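Local coordinates for conserved hypothetical protein (PDB 1I0R), which uses NAD(P)H to reduce the ferric iron held in a variety of chelators, releasing ferrous iron, and works as a flavin-binding homodimer, at residues B[1-4]-B[5-9]; B[50-53]-B[54-58]; B[69-73]-B[74-78]; B[143-146]-B[147-151]. All coordinates share one frame; numbering follows the deposited sequence.

Overall arrangement
All four contacts are local turns or helix starts and only partly buried. Interaction 1, in the N-terminal loop, is the most exposed, half of its touching residues being at the surface, and packs on the second subunit, which interaction 4 also touches. Interaction 2, on helix 51-59, lies against the six-stranded antiparallel barrel, across the chain's centre from interaction 4. Interactions 3 and 4 open helices 73-78 and 147-155 and touch each other, their centres about 11 Å apart. The chemistry differs: i-to-i+3 turns with an Asx turn in interaction 1, regular helical bonds and a water bridge to FMN-binding D51 in interaction 2, mainly apolar contacts in interaction 3, and a side-chain capping box in interaction 4.

Interaction 1 of 4, residues B[1-4]-B[5-9]; sequences MDVE and AFYKI
A5 N, F6 N and Y7 N each reach back three residues, to D2 O, V3 O and E4 O respectively, in three successive backbone hydrogen bonds. The first is the straightest, with A5 N 3.1 Å from D2 O and an angle of 155° at the hydrogen. F6 N meets V3 O at 3.0 Å along a more bent path, and in all three bonds the donor stands well above the plane of its carbonyl. D2 secures the start of this run with its side chain: OD1 accepts from E4 N at 2.9 Å, the donor coming from above the carboxylate plane. Farther along, E4 OE2 and K8 NZ are 4.3 Å apart, too far for a salt bridge, although the opposite charges may still attract weakly.

The bond from E4 N to D2 OD1 defines an Asx turn, which opens a series of i-to-i+3 turns leading to Y7, a residue that binds NADP(+). D2 and E4 pack on V138 of the second subunit, and F6 on Q34 of that subunit.

M1 makes a Met-aromatic contact with F6. Its SD lies at the ring's edge, near the ring plane, 4.0 Å from F6 CZ, and the two side chains cross at about a right angle. V3 turns CG2 anti to its own backbone nitrogen, and this methyl lies 3.6 Å from Y7 CE2 while also approaching F6 CD1. The backbone meets the edge of the tyrosine ring, Y7 CD2 lying 3.3 Å from V3 O.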
# COMPACT_ATOMS: atom_id res chain seq x y z
N MET B 1 13.01 -5.25 18.14
CA MET B 1 12.19 -4.99 16.93
C MET B 1 12.42 -6.06 15.88
O MET B 1 13.49 -6.12 15.27
CB MET B 1 12.54 -3.61 16.35
CG MET B 1 11.68 -3.23 15.16
SD MET B 1 11.60 -1.46 14.88
CE MET B 1 12.92 -1.25 13.71
N ASP B 2 11.41 -6.90 15.67
CA ASP B 2 11.50 -7.99 14.70
C ASP B 2 11.14 -7.56 13.28
O ASP B 2 10.01 -7.18 13.00
CB ASP B 2 10.60 -9.15 15.12
CG ASP B 2 10.71 -10.35 14.18
OD1 ASP B 2 11.58 -10.37 13.29
OD2 ASP B 2 9.90 -11.29 14.33
N VAL B 3 12.12 -7.66 12.39
CA VAL B 3 11.94 -7.29 11.01
C VAL B 3 10.85 -8.11 10.31
O VAL B 3 10.23 -7.62 9.36
CB VAL B 3 13.27 -7.42 10.20
CG1 VAL B 3 13.74 -8.88 10.16
CG2 VAL B 3 13.07 -6.88 8.79
N GLU B 4 10.61 -9.34 10.77
CA GLU B 4 9.60 -10.19 10.14
C GLU B 4 8.22 -9.53 10.18
O GLU B 4 7.36 -9.79 9.33
CB GLU B 4 9.54 -11.57 10.82
CG GLU B 4 8.46 -12.49 10.24
CD GLU B 4 8.46 -13.91 10.81
OE1 GLU B 4 8.79 -14.09 12.01
OE2 GLU B 4 8.11 -14.86 10.06
N ALA B 5 8.00 -8.67 11.15
CA ALA B 5 6.70 -8.01 11.25
C ALA B 5 6.45 -7.16 10.00
O ALA B 5 5.32 -7.09 9.51
CB ALA B 5 6.63 -7.14 12.51
N PHE B 6 7.49 -6.53 9.47
CA PHE B 6 7.30 -5.70 8.28
C PHE B 6 6.93 -6.51 7.02
O PHE B 6 6.32 -5.99 6.07
CB PHE B 6 8.55 -4.83 8.05
CG PHE B 6 8.93 -4.02 9.26
CD1 PHE B 6 10.14 -4.24 9.91
CD2 PHE B 6 8.04 -3.09 9.81
CE1 PHE B 6 10.46 -3.56 11.09
CE2 PHE B 6 8.36 -2.41 11.00
CZ PHE B 6 9.57 -2.64 11.64
N TYR B 7 7.28 -7.80 7.02
CA TYR B 7 6.97 -8.65 5.90
C TYR B 7 5.51 -9.10 5.91
O TYR B 7 5.06 -9.79 4.99
CB TYR B 7 7.90 -9.87 5.89
CG TYR B 7 9.32 -9.51 5.50
CD1 TYR B 7 9.73 -9.55 4.16
CD2 TYR B 7 10.26 -9.12 6.45
CE1 TYR B 7 11.05 -9.21 3.78
CE2 TYR B 7 11.59 -8.77 6.09
CZ TYR B 7 11.96 -8.83 4.75
OH TYR B 7 13.27 -8.53 4.37
N LYS B 8 4.77 -8.70 6.95
CA LYS B 8 3.35 -9.03 7.06
C LYS B 8 2.50 -7.97 6.36
O LYS B 8 1.29 -8.14 6.21
CB LYS B 8 2.93 -9.17 8.53
CG LYS B 8 3.69 -10.26 9.30
CD LYS B 8 3.51 -11.63 8.66
CE LYS B 8 4.12 -12.69 9.56
NZ LYS B 8 4.08 -14.02 8.91
N ILE B 9 3.12 -6.86 5.95
CA ILE B 9 2.42 -5.80 5.23
C ILE B 9 2.22 -6.26 3.77
O ILE B 9 3.14 -6.81 3.14
CB ILE B 9 3.24 -4.49 5.26
CG1 ILE B 9 3.36 -4.01 6.71
CG2 ILE B 9 2.61 -3.42 4.35
CD1 ILE B 9 4.28 -2.79 6.87

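Interaction 2 of 4, residues B[50-53]-B[54-58]; sequences NDTH and NAVKE
The side-chain amide of N54 abuts the edge of the H53 imidazole, its CG lying in the plane of the ring while the amide itself is turned 85° against it. N54 can reach there because its CG is anti to the carbonyl carbon (chi1 -56°), which folds the amide back toward the preceding turn and brings N54 CG within 3.7 Å of N50 O. The other end of the amide is held by a water, which accepts from N54 ND2 at 2.9 Å and donates to D51 OD1 at 3.0 Å. The second carboxylate oxygen of D51 is taken by a salt bridge to R82, so that this acid joins the helix start to another FMN-binding residue. N50, at the N-cap position, bonds through ND2 to Q27.

Beneath the side chains runs regular alpha-helical bonding: A55 N to D51 O, V56 N to T52 O and K57 N to H53 O are each 2.9 Å, preceded by a weak bond from N54 N to N50 O. V56 CG2 packs close over the backbone, 3.2 Å from T52 O. K57 CD comes near the H53 ring, and the lysine amine goes on to a salt bridge with E120.

The H53 ring also meets that of F129, their planes at about 55°. An alanine here in place of H53 would probably leave the N54 amide without the edge it rests against and open a gap beside F129.

Helix 51-59 lies against the barrel: T52 and A55 pack on strand 23-37, A55 and V56 on strand 14-20, and H53 and V56 on strand 126-138.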
# COMPACT_ATOMS: atom_id res chain seq x y z
N ASN B 50 17.30 5.38 -8.61
CA ASN B 50 16.73 4.85 -9.85
C ASN B 50 16.47 5.88 -10.95
O ASN B 50 16.12 7.02 -10.68
CB ASN B 50 15.40 4.14 -9.57
CG ASN B 50 15.51 3.10 -8.47
OD1 ASN B 50 16.60 2.69 -8.08
ND2 ASN B 50 14.36 2.67 -7.96
N ASP B 51 16.65 5.47 -12.20
CA ASP B 51 16.40 6.40 -13.30
C ASP B 51 14.94 6.84 -13.39
O ASP B 51 14.65 7.98 -13.77
CB ASP B 51 16.84 5.79 -14.64
CG ASP B 51 18.34 5.55 -14.71
OD1 ASP B 51 19.12 6.42 -14.26
OD2 ASP B 51 18.74 4.49 -15.25
N THR B 52 14.02 5.94 -13.03
CA THR B 52 12.60 6.27 -13.09
C THR B 52 12.31 7.37 -12.06
O THR B 52 11.51 8.27 -12.32
CB THR B 52 11.73 5.01 -12.85
OG1 THR B 52 12.05 4.02 -13.84
CG2 THR B 52 10.24 5.35 -12.99
N HIS B 53 12.96 7.30 -10.90
CA HIS B 53 12.76 8.34 -9.89
C HIS B 53 13.10 9.70 -10.52
O HIS B 53 12.32 10.66 -10.43
CB HIS B 53 13.68 8.09 -8.67
CG HIS B 53 13.85 9.28 -7.78
ND1 HIS B 53 13.08 9.49 -6.64
CD2 HIS B 53 14.66 10.36 -7.89
CE1 HIS B 53 13.41 10.65 -6.10
NE2 HIS B 53 14.36 11.20 -6.84
N ASN B 54 14.27 9.79 -11.15
CA ASN B 54 14.67 11.05 -11.73
C ASN B 54 13.78 11.49 -12.88
O ASN B 54 13.57 12.69 -13.05
CB ASN B 54 16.15 10.98 -12.17
CG ASN B 54 17.07 10.58 -11.02
OD1 ASN B 54 16.83 10.95 -9.86
ND2 ASN B 54 18.13 9.85 -11.33
N ALA B 55 13.24 10.54 -13.65
CA ALA B 55 12.35 10.88 -14.76
C ALA B 55 11.05 11.47 -14.22
O ALA B 55 10.50 12.42 -14.77
CB ALA B 55 12.05 9.64 -15.62
N VAL B 56 10.55 10.91 -13.13
CA VAL B 56 9.33 11.43 -12.56
C VAL B 56 9.63 12.79 -11.96
O VAL B 56 8.83 13.71 -12.07
CB VAL B 56 8.77 10.49 -11.47
CG1 VAL B 56 7.51 11.11 -10.82
CG2 VAL B 56 8.41 9.16 -12.09
N LYS B 57 10.79 12.94 -11.34
CA LYS B 57 11.14 14.22 -10.74
C LYS B 57 11.18 15.34 -11.79
O LYS B 57 10.69 16.44 -11.55
CB LYS B 57 12.49 14.13 -10.02
CG LYS B 57 12.76 15.36 -9.16
CD LYS B 57 13.96 15.19 -8.25
CE LYS B 57 14.01 16.32 -7.22
NZ LYS B 57 12.78 16.39 -6.35
N GLU B 58 11.74 15.05 -12.95
CA GLU B 58 11.85 16.04 -14.02
C GLU B 58 10.57 16.30 -14.81
O GLU B 58 10.20 17.45 -15.05
CB GLU B 58 12.95 15.61 -15.00
CG GLU B 58 14.32 15.51 -14.37
CD GLU B 58 15.36 14.99 -15.34
OE1 GLU B 58 15.64 15.69 -16.33
OE2 GLU B 58 15.89 13.87 -15.11
O HOH W 1 18.67 9.36 -14.18

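Interaction 3 of 4, residues B[69-73]-B[74-78]; sequences LETPM and EFIGR
I76 points its side chain back at T71, P72 and M73, the residues that lead into its helix. Its CB lies 3.6 Å from M73 O. CG1, anti to the carbonyl carbon (chi1 -61°), meets the CG2 methyl of T71 and the carbonyl oxygen of P72, I76 CG1 lying 3.6 Å from T71 CG2. At the tip, I76 CD1 touches the same methyl and comes within 4.3 Å of M73 SD. T71 CG2 thus serves two partners, since it also meets F75 CD2 at 3.7 Å, while T71 OG1 is hydrogen-bonded to E68 O.

Backbone bonds accompany this packing. P72, at the N-cap position, accepts from I76 N at its O, 3.2 Å away and nearly straight at 164°, and more weakly from F75 N. G77 N follows with a bond of 2.8 Å to M73 O. E74 curls back over the proline, its CD 3.7 Å from P72 CB.

An alanine in place of I76 would keep CB alone and is likely to leave the T71 methyl and M73 SD facing a gap.

Helix 73-78 follows barrel strand 61-67 and is bordered on one side by helix 147-155, where M73 and I76 pack on Y150. Elsewhere F75 meets the H108 ring edge-to-face, and R78 bonds to D91 O beyond helix 86-90.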
# COMPACT_ATOMS: atom_id res chain seq x y z
N LEU B 69 -1.59 -11.83 -12.54
CA LEU B 69 -1.05 -12.98 -11.81
C LEU B 69 -0.08 -13.84 -12.61
O LEU B 69 0.93 -14.32 -12.09
CB LEU B 69 -2.22 -13.84 -11.32
CG LEU B 69 -1.88 -15.24 -10.78
CD1 LEU B 69 -1.06 -15.11 -9.50
CD2 LEU B 69 -3.18 -16.00 -10.53
N GLU B 70 -0.38 -14.03 -13.89
CA GLU B 70 0.46 -14.87 -14.74
C GLU B 70 1.58 -14.16 -15.50
O GLU B 70 2.07 -14.70 -16.50
CB GLU B 70 -0.42 -15.65 -15.71
CG GLU B 70 -1.16 -16.81 -15.05
CD GLU B 70 -1.97 -17.61 -16.04
OE1 GLU B 70 -3.00 -17.08 -16.53
OE2 GLU B 70 -1.58 -18.76 -16.35
N THR B 71 1.98 -12.99 -15.04
CA THR B 71 3.05 -12.25 -15.70
C THR B 71 4.34 -13.06 -15.68
O THR B 71 4.77 -13.52 -14.63
CB THR B 71 3.31 -10.89 -15.00
OG1 THR B 71 2.13 -10.08 -15.07
CG2 THR B 71 4.45 -10.15 -15.69
N PRO B 72 4.98 -13.27 -16.84
CA PRO B 72 6.22 -14.05 -16.88
C PRO B 72 7.36 -13.43 -16.06
O PRO B 72 7.56 -12.22 -16.08
CB PRO B 72 6.56 -14.10 -18.37
CG PRO B 72 5.21 -14.03 -19.02
CD PRO B 72 4.50 -12.96 -18.21
N MET B 73 8.12 -14.26 -15.34
CA MET B 73 9.21 -13.71 -14.55
C MET B 73 10.22 -12.95 -15.41
O MET B 73 10.85 -12.00 -14.95
CB MET B 73 9.93 -14.83 -13.79
CG MET B 73 9.09 -15.51 -12.72
SD MET B 73 8.66 -14.38 -11.36
CE MET B 73 10.11 -14.55 -10.31
N GLU B 74 10.37 -13.37 -16.66
CA GLU B 74 11.31 -12.71 -17.56
C GLU B 74 10.86 -11.28 -17.86
O GLU B 74 11.69 -10.37 -17.96
CB GLU B 74 11.46 -13.50 -18.87
CG GLU B 74 10.16 -14.06 -19.44
CD GLU B 74 9.91 -15.51 -19.01
OE1 GLU B 74 9.92 -15.81 -17.79
OE2 GLU B 74 9.69 -16.37 -19.91
N PHE B 75 9.56 -11.09 -17.98
CA PHE B 75 8.99 -9.78 -18.26
C PHE B 75 9.24 -8.87 -17.06
O PHE B 75 9.64 -7.72 -17.21
CB PHE B 75 7.49 -9.92 -18.53
CG PHE B 75 6.82 -8.64 -18.97
CD1 PHE B 75 6.91 -8.20 -20.29
CD2 PHE B 75 6.07 -7.89 -18.07
CE1 PHE B 75 6.26 -7.05 -20.71
CE2 PHE B 75 5.42 -6.73 -18.47
CZ PHE B 75 5.51 -6.30 -19.80
N ILE B 76 9.01 -9.40 -15.87
CA ILE B 76 9.25 -8.62 -14.66
C ILE B 76 10.74 -8.30 -14.62
O ILE B 76 11.15 -7.21 -14.23
CB ILE B 76 8.81 -9.41 -13.41
CG1 ILE B 76 7.31 -9.70 -13.51
CG2 ILE B 76 9.12 -8.63 -12.14
CD1 ILE B 76 6.75 -10.64 -12.45
N GLY B 77 11.56 -9.26 -15.06
CA GLY B 77 13.00 -9.06 -15.07
C GLY B 77 13.47 -7.89 -15.94
O GLY B 77 14.43 -7.21 -15.58
N ARG B 78 12.79 -7.67 -17.06
CA ARG B 78 13.16 -6.57 -17.96
C ARG B 78 13.13 -5.24 -17.26
O ARG B 78 13.96 -4.36 -17.52
CB ARG B 78 12.19 -6.49 -19.14
CG ARG B 78 12.09 -7.74 -19.97
CD ARG B 78 11.10 -7.55 -21.10
NE ARG B 78 11.52 -6.47 -21.99
CZ ARG B 78 11.32 -6.48 -23.30
NH1 ARG B 78 10.72 -7.51 -23.88
NH2 ARG B 78 11.75 -5.46 -24.03

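Interaction 4 of 4, residues B[143-146]-B[147-151]; sequences EVLT and YADYH
The chain runs extended through L145 and T146 and then turns into helix 147-155, whose first alpha-helical bond joins Y150 N to T146 O at 3.0 Å and is almost straight, at 168°. T146 and D149 close this turn with their side chains. D149 OD1 accepts from T146 N at 3.1 Å, the donor arriving on the anti side and 31° out of the carboxylate plane. In return T146 OG1 accepts from D149 N at 3.0 Å, a bond whose length is less certain because the hydroxyl is modelled rather close to its neighbour. The hydroxyl reaches that amide because it sits between the backbone N and the carbonyl carbon of its own residue (chi1 67°). The threonine methyl borders the acid as well, T146 CG2 lying 3.5 Å from D149 OD1.

L145 supplies the apolar part. Its CD1 lies 3.6 Å from D149 CB, the two side chains sliding past one another in opposite directions, and the same methyl approaches the start of Y150, with L145 CD1 4.4 Å from Y150 CB. Beyond this pair L145, Y147 and Y150 all pack on L13, and V144 and T146 rest on S10 of the second subunit.

The reciprocal bonds between T146 and D149 form a capping box, a motif that satisfies backbone N-H groups at a helix N-terminus. Here the capped helix opens with the residues from Y147 to H151 that bind NADP(+), and the Y147 side chain lies close to that of the FMN-binding residue N30.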
# COMPACT_ATOMS: atom_id res chain seq x y z
N GLU B 143 -6.67 -11.93 -12.82
CA GLU B 143 -6.39 -11.72 -11.40
C GLU B 143 -5.07 -10.97 -11.32
O GLU B 143 -4.22 -11.09 -12.21
CB GLU B 143 -6.26 -13.07 -10.67
CG GLU B 143 -7.56 -13.89 -10.61
CD GLU B 143 -8.76 -13.08 -10.11
OE1 GLU B 143 -8.67 -12.49 -9.01
OE2 GLU B 143 -9.79 -13.04 -10.82
N VAL B 144 -4.89 -10.18 -10.26
CA VAL B 144 -3.66 -9.42 -10.12
C VAL B 144 -2.58 -10.20 -9.39
O VAL B 144 -2.85 -11.15 -8.65
CB VAL B 144 -3.87 -8.08 -9.35
CG1 VAL B 144 -4.94 -7.25 -10.02
CG2 VAL B 144 -4.21 -8.35 -7.89
N LEU B 145 -1.34 -9.79 -9.61
CA LEU B 145 -0.18 -10.40 -8.97
C LEU B 145 0.15 -9.60 -7.71
O LEU B 145 0.36 -8.40 -7.77
CB LEU B 145 1.03 -10.36 -9.93
CG LEU B 145 2.38 -10.87 -9.40
CD1 LEU B 145 2.25 -12.35 -9.02
CD2 LEU B 145 3.48 -10.69 -10.47
N THR B 146 0.17 -10.27 -6.56
CA THR B 146 0.52 -9.57 -5.32
C THR B 146 2.01 -9.76 -5.10
O THR B 146 2.63 -10.64 -5.70
CB THR B 146 -0.22 -10.12 -4.10
OG1 THR B 146 0.23 -11.45 -3.83
CG2 THR B 146 -1.72 -10.14 -4.36
N TYR B 147 2.60 -8.92 -4.26
CA TYR B 147 4.03 -9.03 -3.95
C TYR B 147 4.35 -10.36 -3.27
O TYR B 147 5.37 -10.98 -3.57
CB TYR B 147 4.46 -7.85 -3.06
CG TYR B 147 5.91 -7.86 -2.64
CD1 TYR B 147 6.93 -7.68 -3.56
CD2 TYR B 147 6.26 -8.03 -1.30
CE1 TYR B 147 8.27 -7.65 -3.17
CE2 TYR B 147 7.60 -8.01 -0.89
CZ TYR B 147 8.59 -7.81 -1.83
OH TYR B 147 9.92 -7.74 -1.43
N ALA B 148 3.48 -10.79 -2.37
CA ALA B 148 3.69 -12.04 -1.66
C ALA B 148 3.65 -13.20 -2.67
O ALA B 148 4.44 -14.14 -2.55
CB ALA B 148 2.64 -12.23 -0.59
N ASP B 149 2.76 -13.11 -3.66
CA ASP B 149 2.62 -14.13 -4.72
C ASP B 149 3.94 -14.22 -5.46
O ASP B 149 4.50 -15.30 -5.64
CB ASP B 149 1.56 -13.74 -5.76
CG ASP B 149 0.13 -13.88 -5.27
OD1 ASP B 149 -0.75 -13.15 -5.80
OD2 ASP B 149 -0.12 -14.72 -4.38
N TYR B 150 4.43 -13.07 -5.90
CA TYR B 150 5.68 -12.99 -6.64
C TYR B 150 6.80 -13.69 -5.88
O TYR B 150 7.57 -14.47 -6.44
CB TYR B 150 6.03 -11.52 -6.89
CG TYR B 150 7.41 -11.30 -7.45
CD1 TYR B 150 7.71 -11.64 -8.77
CD2 TYR B 150 8.43 -10.81 -6.65
CE1 TYR B 150 9.00 -11.49 -9.27
CE2 TYR B 150 9.71 -10.66 -7.14
CZ TYR B 150 9.99 -11.00 -8.44
OH TYR B 150 11.27 -10.81 -8.91
N HIS B 151 6.89 -13.40 -4.59
CA HIS B 151 7.92 -13.98 -3.75
C HIS B 151 7.83 -15.50 -3.68
O HIS B 151 8.84 -16.20 -3.85
CB HIS B 151 7.83 -13.41 -2.35
CG HIS B 151 9.08 -12.74 -1.91
ND1 HIS B 151 9.58 -11.61 -2.52
CD2 HIS B 151 9.97 -13.07 -0.94
CE1 HIS B 151 10.72 -11.27 -1.95
NE2 HIS B 151 10.98 -12.14 -0.99